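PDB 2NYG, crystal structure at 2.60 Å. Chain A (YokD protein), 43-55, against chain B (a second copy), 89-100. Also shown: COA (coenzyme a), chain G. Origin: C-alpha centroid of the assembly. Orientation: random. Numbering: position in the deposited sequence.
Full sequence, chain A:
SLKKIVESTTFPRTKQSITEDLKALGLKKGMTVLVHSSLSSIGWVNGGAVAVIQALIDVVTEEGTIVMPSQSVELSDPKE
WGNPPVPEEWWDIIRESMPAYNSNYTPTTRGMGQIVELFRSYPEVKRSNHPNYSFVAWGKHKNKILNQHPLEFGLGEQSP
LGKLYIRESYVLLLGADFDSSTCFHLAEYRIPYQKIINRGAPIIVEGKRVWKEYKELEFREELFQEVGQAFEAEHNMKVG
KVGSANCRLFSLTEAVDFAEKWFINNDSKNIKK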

# COMPACT_ATOMS: atom_id res chain seq x y z
N GLY A 43 -12.83 11.19 8.58
CA GLY A 43 -12.89 11.13 10.02
C GLY A 43 -12.42 9.72 10.31
O GLY A 43 -12.36 8.90 9.39
N TRP A 44 -12.08 9.42 11.56
CA TRP A 44 -11.60 8.08 11.87
C TRP A 44 -12.55 6.99 11.41
O TRP A 44 -13.73 7.02 11.75
N VAL A 45 -12.05 6.04 10.63
CA VAL A 45 -12.92 4.94 10.22
C VAL A 45 -12.38 3.61 10.78
O VAL A 45 -11.20 3.30 10.64
N ASN A 46 -13.23 2.85 11.45
CA ASN A 46 -12.84 1.56 12.02
C ASN A 46 -12.59 0.60 10.87
O ASN A 46 -13.52 0.17 10.20
N GLY A 47 -11.32 0.29 10.66
CA GLY A 47 -10.92 -0.57 9.57
C GLY A 47 -10.17 0.25 8.53
O GLY A 47 -9.56 -0.28 7.62
N GLY A 48 -10.22 1.57 8.69
CA GLY A 48 -9.55 2.47 7.78
C GLY A 48 -9.95 2.24 6.34
O GLY A 48 -11.13 2.11 6.03
N ALA A 49 -8.95 2.16 5.47
CA ALA A 49 -9.15 1.96 4.05
C ALA A 49 -9.94 0.72 3.62
O ALA A 49 -10.80 0.82 2.74
N VAL A 50 -9.66 -0.45 4.20
CA VAL A 50 -10.38 -1.66 3.79
C VAL A 50 -11.88 -1.49 4.03
O VAL A 50 -12.70 -1.97 3.27
N ALA A 51 -12.24 -0.78 5.10
CA ALA A 51 -13.64 -0.56 5.40
C ALA A 51 -14.28 0.35 4.35
O ALA A 51 -15.47 0.24 4.06
N VAL A 52 -13.49 1.26 3.79
CA VAL A 52 -14.04 2.17 2.80
C VAL A 52 -14.18 1.42 1.49
O VAL A 52 -15.15 1.61 0.77
N ILE A 53 -13.22 0.56 1.19
CA ILE A 53 -13.25 -0.21 -0.04
C ILE A 53 -14.44 -1.16 -0.08
O ILE A 53 -15.08 -1.34 -1.10
N GLN A 54 -14.73 -1.79 1.06
CA GLN A 54 -15.82 -2.74 1.13
C GLN A 54 -17.16 -2.04 1.08
O GLN A 54 -18.14 -2.58 0.57
N ALA A 55 -17.20 -0.82 1.60
CA ALA A 55 -18.42 -0.04 1.59
C ALA A 55 -18.71 0.33 0.14
O ALA A 55 -19.86 0.39 -0.29
N GLU B 89 -16.67 5.06 24.76
CA GLU B 89 -18.01 4.92 24.19
C GLU B 89 -17.97 4.30 22.79
O GLU B 89 -19.01 3.96 22.23
N TRP B 90 -16.77 4.13 22.25
CA TRP B 90 -16.58 3.57 20.92
C TRP B 90 -16.18 2.09 20.91
O TRP B 90 -16.26 1.43 19.88
N TRP B 91 -15.73 1.57 22.05
CA TRP B 91 -15.26 0.19 22.13
C TRP B 91 -16.16 -0.91 21.60
O TRP B 91 -15.73 -1.75 20.81
N ASP B 92 -17.40 -0.93 22.04
CA ASP B 92 -18.32 -1.95 21.61
C ASP B 92 -18.65 -1.79 20.14
O ASP B 92 -18.71 -2.77 19.40
N ILE B 93 -18.87 -0.56 19.70
CA ILE B 93 -19.18 -0.35 18.30
C ILE B 93 -17.97 -0.70 17.42
O ILE B 93 -18.12 -1.10 16.27
N ILE B 94 -16.78 -0.56 17.99
CA ILE B 94 -15.54 -0.85 17.26
C ILE B 94 -15.33 -2.34 17.11
O ILE B 94 -14.91 -2.83 16.05
N ARG B 95 -15.63 -3.06 18.18
CA ARG B 95 -15.52 -4.50 18.26
C ARG B 95 -16.52 -5.15 17.31
O ARG B 95 -16.22 -6.15 16.66
N GLU B 96 -17.71 -4.56 17.24
CA GLU B 96 -18.83 -5.03 16.41
C GLU B 96 -18.67 -4.84 14.92
O GLU B 96 -19.00 -5.73 14.13
N SER B 97 -18.15 -3.68 14.54
CA SER B 97 -18.01 -3.33 13.14
C SER B 97 -16.62 -3.48 12.55
O SER B 97 -16.42 -3.22 11.36
N MET B 98 -15.67 -3.91 13.35
CA MET B 98 -14.31 -4.04 12.86
C MET B 98 -14.12 -5.06 11.74
O MET B 98 -14.45 -6.24 11.89
N PRO B 99 -13.56 -4.62 10.60
CA PRO B 99 -13.37 -5.58 9.51
C PRO B 99 -12.38 -6.68 9.91
O PRO B 99 -11.31 -6.39 10.47
N ALA B 100 -12.75 -7.92 9.62
CA ALA B 100 -11.95 -9.10 9.95
C ALA B 100 -10.61 -9.11 9.25
O ALA B 100 -10.45 -8.49 8.22

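A helix that ends leaves carbonyl groups without partners, and a neighbouring chain can supply donors for them. The contact between these two copies of YokD illustrates the principle with a single asparagine. N46(A) points toward chain B with chi1 t (chi2 33°), carrying its amide to the end of the helix that closes at S97(B). There ND2 of N46(A) donates to O of I94(B) at 2.8 Å and to OG of S97(B) at 3.0 Å. The serine, chi1 p, in turn donates from OG to O of I93(B) at 2.7 Å, one turn back. N of M98(B), the first residue to leave helical geometry, lies 3.1 Å from ND2 of N46(A), but both are donors and no hydrogen bond forms.

Apolar packing adds to this polar contact. W44(A), chi1 t, points toward chain B, where CE3 of W44(A) lies 3.8 Å from CZ3 of W90(B), chi1 m; their six-membered rings are nearly parallel (13°) but slid apart, with centroids 5.8 Å from each other, so they barely overlap. CH2 of W44(A) also meets CD1 of I94(B) at 3.7 Å, the isoleucine being m, t. Beyond the asparagine, P99(B) points toward chain A, its CB 3.7 Å from CG2 of V50(A) and its CG 3.9 Å from CB of A51(A). CD of P99(B) comes within 3.6 Å of CA of G47(A), where a beta carbon would clash with the proline CG.

The bound coenzyme A is held through the backbone beside these residues: N of V45(A) donates to N1A of COA at 2.9 Å, and N6A of COA returns a hydrogen bond to O of V45(A) at 2.8 Å. W44(A) touches both sides: its CD1 is 3.6 Å from N6A of COA, while the same ring meets chain B.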

# COMPACT_ATOMS: atom_id res chain seq x y z
CB TRP A 44 -11.38 7.91 13.38
CG TRP A 44 -10.69 6.61 13.69
CD1 TRP A 44 -9.42 6.28 13.35
CD2 TRP A 44 -11.26 5.44 14.29
NE1 TRP A 44 -9.15 4.98 13.70
CE2 TRP A 44 -10.27 4.44 14.27
CE3 TRP A 44 -12.52 5.13 14.83
CZ2 TRP A 44 -10.48 3.15 14.77
CZ3 TRP A 44 -12.74 3.85 15.33
CH2 TRP A 44 -11.72 2.87 15.30
CB VAL A 45 -13.11 4.86 8.67
CG1 VAL A 45 -12.72 6.15 8.01
CG2 VAL A 45 -12.34 3.72 8.10
CB ASN A 46 -13.95 1.05 12.95
CG ASN A 46 -13.62 -0.28 13.62
OD1 ASN A 46 -12.47 -0.57 13.92
ND2 ASN A 46 -14.64 -1.07 13.87
CB ALA A 49 -7.82 1.97 3.37
CB VAL A 50 -9.89 -2.97 4.51
CG1 VAL A 50 -8.42 -2.88 4.83
CG2 VAL A 50 -10.71 -3.25 5.75
CB ALA A 51 -13.78 0.05 6.78
CB VAL A 52 -13.14 3.44 2.61
CG1 VAL A 52 -13.76 4.40 1.58
CG2 VAL A 52 -13.00 4.16 3.94
CB ILE A 53 -11.98 -1.04 -0.21
CG1 ILE A 53 -10.77 -0.12 -0.31
CG2 ILE A 53 -12.11 -1.94 -1.43
CD1 ILE A 53 -9.47 -0.86 -0.29
CB GLN A 54 -15.66 -3.55 2.41
CG GLN A 54 -14.29 -4.15 2.49
CD GLN A 54 -14.08 -4.99 3.71
OE1 GLN A 54 -14.46 -4.62 4.82
NE2 GLN A 54 -13.47 -6.15 3.52
CB ALA A 55 -18.25 1.21 2.44
CB GLU B 89 -18.69 6.29 24.10
CG GLU B 89 -18.89 7.03 25.43
CD GLU B 89 -17.60 7.57 26.03
OE1 GLU B 89 -16.73 8.04 25.27
OE2 GLU B 89 -17.46 7.53 27.27
CB TRP B 90 -15.48 4.33 20.18
CG TRP B 90 -15.71 5.79 19.93
CD1 TRP B 90 -16.76 6.54 20.36
CD2 TRP B 90 -14.91 6.64 19.11
NE1 TRP B 90 -16.67 7.82 19.85
CE2 TRP B 90 -15.54 7.91 19.08
CE3 TRP B 90 -13.71 6.47 18.40
CZ2 TRP B 90 -15.01 8.99 18.36
CZ3 TRP B 90 -13.19 7.55 17.68
CH2 TRP B 90 -13.84 8.79 17.66
CB TRP B 91 -14.88 -0.15 23.56
CG TRP B 91 -13.77 0.68 24.10
CD1 TRP B 91 -13.05 1.63 23.43
CD2 TRP B 91 -13.23 0.63 25.42
NE1 TRP B 91 -12.10 2.17 24.26
CE2 TRP B 91 -12.19 1.58 25.49
CE3 TRP B 91 -13.53 -0.13 26.56
CZ2 TRP B 91 -11.45 1.78 26.65
CZ3 TRP B 91 -12.79 0.08 27.71
CH2 TRP B 91 -11.76 1.03 27.75
CB ASP B 92 -19.59 -1.91 22.46
CG ASP B 92 -19.29 -2.10 23.94
OD1 ASP B 92 -18.82 -3.20 24.31
OD2 ASP B 92 -19.50 -1.15 24.72
CB ILE B 93 -19.63 1.09 18.04
CG1 ILE B 93 -20.19 1.20 16.62
CG2 ILE B 93 -18.49 2.04 18.22
CD1 ILE B 93 -20.47 2.62 16.16
CB ILE B 94 -14.33 -0.24 17.99
CG1 ILE B 94 -14.29 1.26 17.73
CG2 ILE B 94 -13.05 -0.91 17.55
CD1 ILE B 94 -13.30 2.01 18.57
CB ARG B 95 -15.81 -4.93 19.69
CG ARG B 95 -14.89 -5.99 20.24
CD ARG B 95 -14.30 -5.56 21.57
NE ARG B 95 -15.35 -5.23 22.52
CZ ARG B 95 -15.20 -4.40 23.54
NH1 ARG B 95 -14.03 -3.81 23.77
NH2 ARG B 95 -16.24 -4.12 24.31
CB GLU B 96 -20.13 -4.31 16.84
CG GLU B 96 -21.37 -4.58 15.95
CD GLU B 96 -21.57 -3.57 14.80
OE1 GLU B 96 -21.68 -2.35 15.08
OE2 GLU B 96 -21.64 -3.99 13.62
CB SER B 97 -18.48 -1.89 12.94
OG SER B 97 -17.61 -1.00 13.62
CB MET B 98 -13.35 -4.37 14.01
CG MET B 98 -12.03 -3.70 13.85
SD MET B 98 -10.88 -4.00 15.16
CE MET B 98 -9.96 -5.14 14.36
CB PRO B 99 -12.87 -4.71 8.36
CG PRO B 99 -13.42 -3.35 8.68
CD PRO B 99 -13.22 -3.26 10.16
CB ALA B 100 -12.72 -10.36 9.57
N1A COA G . -9.77 7.15 9.30
C2A COA G . -9.46 8.41 8.77
N3A COA G . -8.14 8.69 8.45
C4A COA G . -7.15 7.75 8.64
C5A COA G . -7.43 6.47 9.17
C6A COA G . -8.76 6.18 9.50
N6A COA G . -9.08 4.99 10.00
N7A COA G . -6.26 5.78 9.24
C8A COA G . -5.26 6.59 8.77
N9A COA G . -5.84 7.83 8.40
C1B COA G . -5.20 9.05 7.86
C2B COA G . -3.66 9.19 8.02
O2B COA G . -3.23 9.48 9.37
C3B COA G . -3.34 10.32 7.06
O3B COA G . -3.56 11.53 7.85
P3B COA G . -2.51 12.77 7.98
O7A COA G . -1.26 12.51 7.10
O8A COA G . -2.01 12.87 9.40
O9A COA G . -3.22 14.04 7.59
C4B COA G . -4.36 10.14 5.91
O4B COA G . -5.44 9.35 6.47
C5B COA G . -3.81 9.41 4.64
O5B COA G . -4.91 9.34 3.69
P1A COA G . -4.67 9.75 2.17
O1A COA G . -5.94 9.64 1.39
O2A COA G . -3.56 8.88 1.56
O3A COA G . -4.14 11.20 2.31
P2A COA G . -5.01 12.51 2.61
O4A COA G . -4.51 13.12 3.87
O5A COA G . -6.51 12.24 2.73
O6A COA G . -4.66 13.33 1.25
CBP COA G . -5.11 13.18 -1.24
CCP COA G . -5.62 13.49 0.19
CDP COA G . -3.57 13.37 -1.33
CEP COA G . -5.54 11.74 -1.57
CAP COA G . -5.68 14.28 -2.21
OAP COA G . -6.42 15.22 -1.40
C9P COA G . -6.60 13.76 -3.34
O9P COA G . -7.87 14.26 -3.32
N8P COA G . -6.27 12.86 -4.30
C7P COA G . -7.28 12.29 -5.22
C6P COA G . -7.23 10.78 -5.48